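Local coordinates for periplasmic solute binding protein (Candidatus liberibacter, PDB 4CL2) that probably captures manganese or zinc ions in the periplasm and delivers them to an ABC transporter for uptake, as a cluster 9 solute-binding protein, at residues A114-I118 and Y143-R148; L189-N193 and T223-A229. All coordinates share one frame; numbering follows the deposited sequence.

Interaction 1. Residues A114-I118 and Y143-R148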
loop_
_atom_site.group_PDB
_atom_site.type_symbol
_atom_site.label_atom_id
_atom_site.label_comp_id
_atom_site.label_asym_id
_atom_site.label_seq_id
_atom_site.Cartn_x
_atom_site.Cartn_y
_atom_site.Cartn_z
ATOM N N ALA A 114 -3.417 -5.543 6.367
ATOM C CA ALA A 114 -2.505 -4.922 7.318
ATOM C C ALA A 114 -2.111 -5.956 8.344
ATOM O O ALA A 114 -0.948 -6.050 8.723
ATOM C CB ALA A 114 -3.207 -3.722 7.991
ATOM N N MET A 115 -3.098 -6.726 8.849
ATOM C CA MET A 115 -2.805 -7.760 9.871
ATOM C C MET A 115 -1.861 -8.857 9.354
ATOM O O MET A 115 -1.014 -9.367 10.086
ATOM C CB MET A 115 -4.037 -8.402 10.417
ATOM C CG MET A 115 -5.145 -7.461 10.781
ATOM S SD MET A 115 -4.528 -6.425 12.173
ATOM C CE MET A 115 -5.636 -5.015 12.167
ATOM N N ILE A 116 -1.979 -9.192 8.074
ATOM C CA ILE A 116 -1.101 -10.193 7.425
ATOM C C ILE A 116 0.324 -9.645 7.217
ATOM O O ILE A 116 1.295 -10.378 7.498
ATOM C CB ILE A 116 -1.721 -10.660 6.087
ATOM C CG1 ILE A 116 -3.020 -11.370 6.419
ATOM C CG2 ILE A 116 -0.720 -11.542 5.351
ATOM C CD1 ILE A 116 -3.843 -11.699 5.184
ATOM N N TYR A 117 0.462 -8.409 6.769
ATOM C CA TYR A 117 1.774 -7.728 6.694
ATOM C C TYR A 117 2.462 -7.794 8.063
ATOM O O TYR A 117 3.627 -8.204 8.187
ATOM C CB TYR A 117 1.682 -6.268 6.258
ATOM C CG TYR A 117 1.571 -6.022 4.759
ATOM C CD1 TYR A 117 0.447 -6.380 4.027
ATOM C CD2 TYR A 117 2.611 -5.406 4.055
ATOM C CE1 TYR A 117 0.331 -6.115 2.654
ATOM C CE2 TYR A 117 2.497 -5.173 2.697
ATOM C CZ TYR A 117 1.406 -5.527 1.984
ATOM O OH TYR A 117 1.264 -5.289 0.622
ATOM N N ILE A 118 1.733 -7.427 9.075
ATOM C CA ILE A 118 2.296 -7.390 10.454
ATOM C C ILE A 118 2.738 -8.780 10.875
ATOM O O ILE A 118 3.844 -8.935 11.404
ATOM C CB ILE A 118 1.252 -6.783 11.416
ATOM C CG1 ILE A 118 1.095 -5.283 11.114
ATOM C CG2 ILE A 118 1.658 -7.023 12.873
ATOM C CD1 ILE A 118 -0.140 -4.676 11.720
ATOM N N TYR A 143 0.495 -3.257 17.904
ATOM C CA TYR A 143 0.364 -2.493 16.680
ATOM C C TYR A 143 -0.876 -2.909 15.832
ATOM O O TYR A 143 -1.591 -2.055 15.259
ATOM C CB TYR A 143 1.645 -2.624 15.874
ATOM C CG TYR A 143 1.666 -1.836 14.591
ATOM C CD1 TYR A 143 1.462 -0.453 14.590
ATOM C CD2 TYR A 143 1.958 -2.432 13.405
ATOM C CE1 TYR A 143 1.541 0.289 13.376
ATOM C CE2 TYR A 143 2.021 -1.718 12.228
ATOM C CZ TYR A 143 1.796 -0.354 12.215
ATOM O OH TYR A 143 1.913 0.380 11.052
ATOM N N SER A 144 -1.139 -4.227 15.762
ATOM C CA SER A 144 -2.330 -4.714 15.105
ATOM C C SER A 144 -3.604 -4.069 15.730
ATOM O O SER A 144 -4.496 -3.639 15.034
ATOM C CB SER A 144 -2.377 -6.249 15.281
ATOM O OG SER A 144 -1.356 -6.884 14.528
ATOM N N GLU A 145 -3.643 -3.986 17.061
ATOM C CA GLU A 145 -4.739 -3.387 17.765
ATOM C C GLU A 145 -4.836 -1.903 17.524
ATOM O O GLU A 145 -5.931 -1.385 17.363
ATOM C CB GLU A 145 -4.702 -3.674 19.285
ATOM C CG GLU A 145 -4.820 -5.140 19.680
ATOM C CD GLU A 145 -5.877 -5.950 18.915
ATOM O OE1 GLU A 145 -7.038 -5.466 18.805
ATOM O OE2 GLU A 145 -5.517 -7.081 18.445
ATOM N N LYS A 146 -3.705 -1.217 17.484
ATOM C CA LYS A 146 -3.751 0.205 17.164
ATOM C C LYS A 146 -4.356 0.476 15.775
ATOM O O LYS A 146 -5.156 1.382 15.622
ATOM C CB LYS A 146 -2.327 0.770 17.243
ATOM C CG LYS A 146 -2.254 2.274 17.235
ATOM C CD LYS A 146 -0.804 2.749 17.414
ATOM C CE LYS A 146 -0.715 4.274 17.534
ATOM N NZ LYS A 146 0.740 4.561 17.733
ATOM N N ILE A 147 -4.019 -0.364 14.784
ATOM C CA ILE A 147 -4.526 -0.234 13.449
ATOM C C ILE A 147 -6.024 -0.513 13.454
ATOM O O ILE A 147 -6.820 0.222 12.911
ATOM C CB ILE A 147 -3.806 -1.227 12.441
ATOM C CG1 ILE A 147 -2.336 -0.860 12.209
ATOM C CG2 ILE A 147 -4.593 -1.262 11.075
ATOM C CD1 ILE A 147 -2.121 0.263 11.286
ATOM N N ARG A 148 -6.419 -1.618 14.091
ATOM C CA ARG A 148 -7.836 -1.949 14.191
ATOM C C ARG A 148 -8.641 -0.830 14.835
ATOM O O ARG A 148 -9.715 -0.437 14.343
ATOM C CB ARG A 148 -8.075 -3.292 14.891
ATOM C CG ARG A 148 -9.551 -3.729 14.873
ATOM C CD ARG A 148 -9.745 -5.044 15.620
ATOM N NE ARG A 148 -9.013 -6.056 14.907
ATOM C CZ ARG A 148 -8.028 -6.791 15.413
ATOM N NH1 ARG A 148 -7.652 -6.656 16.661
ATOM N NH2 ARG A 148 -7.377 -7.628 14.602
HETATM O O HOH W 1 -1.271 -9.181 12.904
#

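Interaction 2. Residues L189-N193 and T223-A229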
loop_
_atom_site.group_PDB
_atom_site.type_symbol
_atom_site.label_atom_id
_atom_site.label_comp_id
_atom_site.label_asym_id
_atom_site.label_seq_id
_atom_site.Cartn_x
_atom_site.Cartn_y
_atom_site.Cartn_z
ATOM N N LEU A 189 -8.462 4.096 -13.870
ATOM C CA LEU A 189 -8.010 4.543 -15.213
ATOM C C LEU A 189 -6.753 3.795 -15.739
ATOM O O LEU A 189 -6.580 3.672 -16.963
ATOM C CB LEU A 189 -7.763 6.063 -15.167
ATOM C CG LEU A 189 -8.892 6.907 -14.601
ATOM C CD1 LEU A 189 -8.599 8.414 -14.716
ATOM C CD2 LEU A 189 -10.180 6.622 -15.319
ATOM N N TRP A 190 -5.897 3.345 -14.837
ATOM C CA TRP A 190 -4.729 2.492 -15.147
ATOM C C TRP A 190 -4.380 1.652 -13.952
ATOM O O TRP A 190 -4.485 2.080 -12.819
ATOM C CB TRP A 190 -3.528 3.348 -15.684
ATOM C CG TRP A 190 -3.119 4.467 -14.725
ATOM C CD1 TRP A 190 -2.346 4.336 -13.631
ATOM C CD2 TRP A 190 -3.549 5.842 -14.745
ATOM N NE1 TRP A 190 -2.209 5.560 -13.006
ATOM C CE2 TRP A 190 -2.948 6.488 -13.656
ATOM C CE3 TRP A 190 -4.356 6.574 -15.570
ATOM C CZ2 TRP A 190 -3.163 7.831 -13.378
ATOM C CZ3 TRP A 190 -4.534 7.943 -15.319
ATOM C CH2 TRP A 190 -3.920 8.545 -14.228
ATOM N N PRO A 191 -3.908 0.401 -14.160
ATOM C CA PRO A 191 -3.674 -0.528 -13.007
ATOM C C PRO A 191 -2.556 -0.091 -12.037
ATOM O O PRO A 191 -2.712 -0.131 -10.800
ATOM C CB PRO A 191 -3.240 -1.847 -13.711
ATOM C CG PRO A 191 -3.657 -1.692 -15.135
ATOM C CD PRO A 191 -3.674 -0.238 -15.479
ATOM N N ILE A 192 -1.442 0.338 -12.628
ATOM C CA ILE A 192 -0.204 0.758 -11.965
ATOM C C ILE A 192 0.379 2.037 -12.625
ATOM O O ILE A 192 0.313 2.229 -13.826
ATOM C CB ILE A 192 0.849 -0.393 -11.977
ATOM C CG1 ILE A 192 0.202 -1.700 -11.485
ATOM C CG2 ILE A 192 2.036 -0.064 -11.069
ATOM C CD1 ILE A 192 1.107 -2.926 -11.531
ATOM N N ASN A 193 0.846 2.978 -11.790
ATOM C CA ASN A 193 1.491 4.201 -12.265
ATOM C C ASN A 193 2.804 3.825 -12.992
ATOM O O ASN A 193 3.623 3.013 -12.482
ATOM C CB ASN A 193 1.839 5.181 -11.107
ATOM C CG ASN A 193 0.621 5.683 -10.337
ATOM O OD1 ASN A 193 -0.438 5.925 -10.895
ATOM N ND2 ASN A 193 0.796 5.891 -9.029
ATOM N N THR A 223 0.983 10.582 -5.756
ATOM C CA THR A 223 2.124 10.492 -6.697
ATOM C C THR A 223 1.764 10.540 -8.155
ATOM O O THR A 223 2.625 10.281 -8.981
ATOM C CB THR A 223 2.970 9.267 -6.405
ATOM O OG1 THR A 223 2.270 8.049 -6.714
ATOM C CG2 THR A 223 3.326 9.256 -4.933
ATOM N N ASN A 224 0.528 10.870 -8.495
ATOM C CA ASN A 224 0.167 11.024 -9.896
ATOM C C ASN A 224 -0.565 12.297 -10.160
ATOM O O ASN A 224 -0.765 13.080 -9.255
ATOM C CB ASN A 224 -0.541 9.757 -10.421
ATOM C CG ASN A 224 -1.825 9.445 -9.698
ATOM O OD1 ASN A 224 -2.556 10.340 -9.266
ATOM N ND2 ASN A 224 -2.140 8.163 -9.611
ATOM N N SER A 225 -0.808 12.613 -11.440
ATOM C CA SER A 225 -1.552 13.767 -11.813
ATOM C C SER A 225 -3.036 13.658 -11.528
ATOM O O SER A 225 -3.651 12.587 -11.691
ATOM C CB SER A 225 -1.349 14.060 -13.334
ATOM O OG SER A 225 -2.119 15.156 -13.744
ATOM N N ASP A 226 -3.623 14.797 -11.149
ATOM C CA ASP A 226 -5.067 14.917 -11.013
ATOM C C ASP A 226 -5.814 15.184 -12.293
ATOM O O ASP A 226 -7.025 15.243 -12.288
ATOM C CB ASP A 226 -5.471 15.943 -9.933
ATOM C CG ASP A 226 -5.127 17.380 -10.277
ATOM O OD1 ASP A 226 -4.669 17.699 -11.397
ATOM O OD2 ASP A 226 -5.420 18.246 -9.432
ATOM N N GLN A 227 -5.101 15.404 -13.388
ATOM C CA GLN A 227 -5.775 15.862 -14.599
ATOM C C GLN A 227 -6.702 14.783 -15.202
ATOM O O GLN A 227 -7.836 15.073 -15.574
ATOM C CB GLN A 227 -4.751 16.438 -15.611
ATOM C CG GLN A 227 -4.039 17.675 -15.068
ATOM C CD GLN A 227 -3.376 18.522 -16.160
ATOM O OE1 GLN A 227 -4.052 19.034 -17.063
ATOM N NE2 GLN A 227 -2.057 18.666 -16.090
ATOM N N PRO A 228 -6.232 13.545 -15.286
ATOM C CA PRO A 228 -7.148 12.533 -15.794
ATOM C C PRO A 228 -8.455 12.380 -14.985
ATOM O O PRO A 228 -9.505 12.365 -15.593
ATOM C CB PRO A 228 -6.286 11.266 -15.763
ATOM C CG PRO A 228 -4.891 11.784 -15.977
ATOM C CD PRO A 228 -4.888 12.992 -15.092
ATOM N N ALA A 229 -8.359 12.360 -13.661
ATOM C CA ALA A 229 -9.535 12.219 -12.832
ATOM C C ALA A 229 -10.460 13.383 -13.028
ATOM O O ALA A 229 -11.688 13.231 -13.122
ATOM C CB ALA A 229 -9.134 12.038 -11.349
#

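Interaction 1. Residues A114-I118 and Y143-R148
Met115 reaches across from helix 111-128 and lays its thioether against helix 133-158 at Ser144, Ile147 and Arg148. The chain turns about its CB-CG bond (chi2 -65°), which carries the methyl over to the neighbouring backbone: CE lies 3.4 Å from Ser144 O and 4.0 Å from Ile147 CG2. SD rests 3.8 Å from Ser144 CB, while the side chain of Arg148 crosses the methionine at about a right angle, its NH2 3.9 Å from Met115 SD.

One turn on, Ile118 points toward the other helix. Its CD1 meets the Tyr143 ring obliquely, 3.5 Å from CD2, and its other branch, CG2, sits 3.4 Å from Ser144 OG. That hydroxyl is hydrogen-bonded to Ala140 O of its own helix and accepts a hydrogen bond from a water that also donates to Met115 O, so the polar link between the segments runs through solvent at the partly exposed side. The more buried side is apolar, with Ile147 CG2 beside Ala114 CB; Tyr259 and Leu260 of helix 259-274 and Ile17 of helix 12-22 also pack here.

The two segments run nearly antiparallel, 165° apart with axes 10.2 Å from each other, and helix 133-158, the longer of the pair, is probably the long helix that links the two lobes in cluster 9 metal-binding proteins.

Interaction 2. Residues L189-N193 and T223-A229
This is a second-shell contact beside the metal site, joining the loop after strand 185-188 to the loop that leads into helix 227-236: amides meet at one end, apolar groups at the other. The polar end turns on Asn193 OD1, which takes two N-H groups. Trp190 NE1 donates to Asn193 OD1 from within its own loop at 2.8 Å, lying in the carbonyl plane, with the bond almost straight. Asn224 ND2 comes across from the other segment to Asn193 OD1 at 3.1 Å, tilted 27° from that plane, and the two amides stand nearly perpendicular. With both donors on one oxygen, the flip of the Asn193 amide is fixed, and its ND2 is turned toward Thr223 OG1 and Asp247.

Asp247, Glu172 and His106 hold the manganese ion seen here, and the Asn193 side chain ends about 4 Å from it. Since the backbone N of Asn193 also donates to Glu172 OE2, this loop probably helps to position a first-shell carboxylate in the cleft between the lobes, where proteins of this family bind their metal. Asn224 ND2 has a second partner, the carboxylate oxygen Glu221 OE1.

Toward the helix the chemistry becomes apolar. With CG set between backbone N and carbonyl carbon (chi1 56°), the Trp190 ring is turned so that NE1 meets Asn193 OD1 while the edge of its six-membered ring meets Pro228, with CZ3 3.8 Å from Pro228 CB in the ring plane. Leu189 CD1 approaches that same CB at 3.8 Å. Pro228 stands in the first turn of helix 227-236, just after Ser225 OG caps the turn by accepting from Gln227 N at 3.0 Å; Met203 of helix 200-212 also packs on the proline.

Interaction 1 and interaction 2 share no helix or strand: their centres are 28 Å apart, on opposite sides of the chain's centre, and the first closes along the sequence before the second opens. Both are partly buried. Interaction 1 joins two long helices away from the metal, with water as its polar bridge. Interaction 2 joins loops at the edge of the metal site and relies on a direct amide-to-amide bond, turning apolar only where the second loop enters its helix. The amides of interaction 2 lie near the ion, whereas the helix pair meets through methionine, isoleucine and a tyrosine ring.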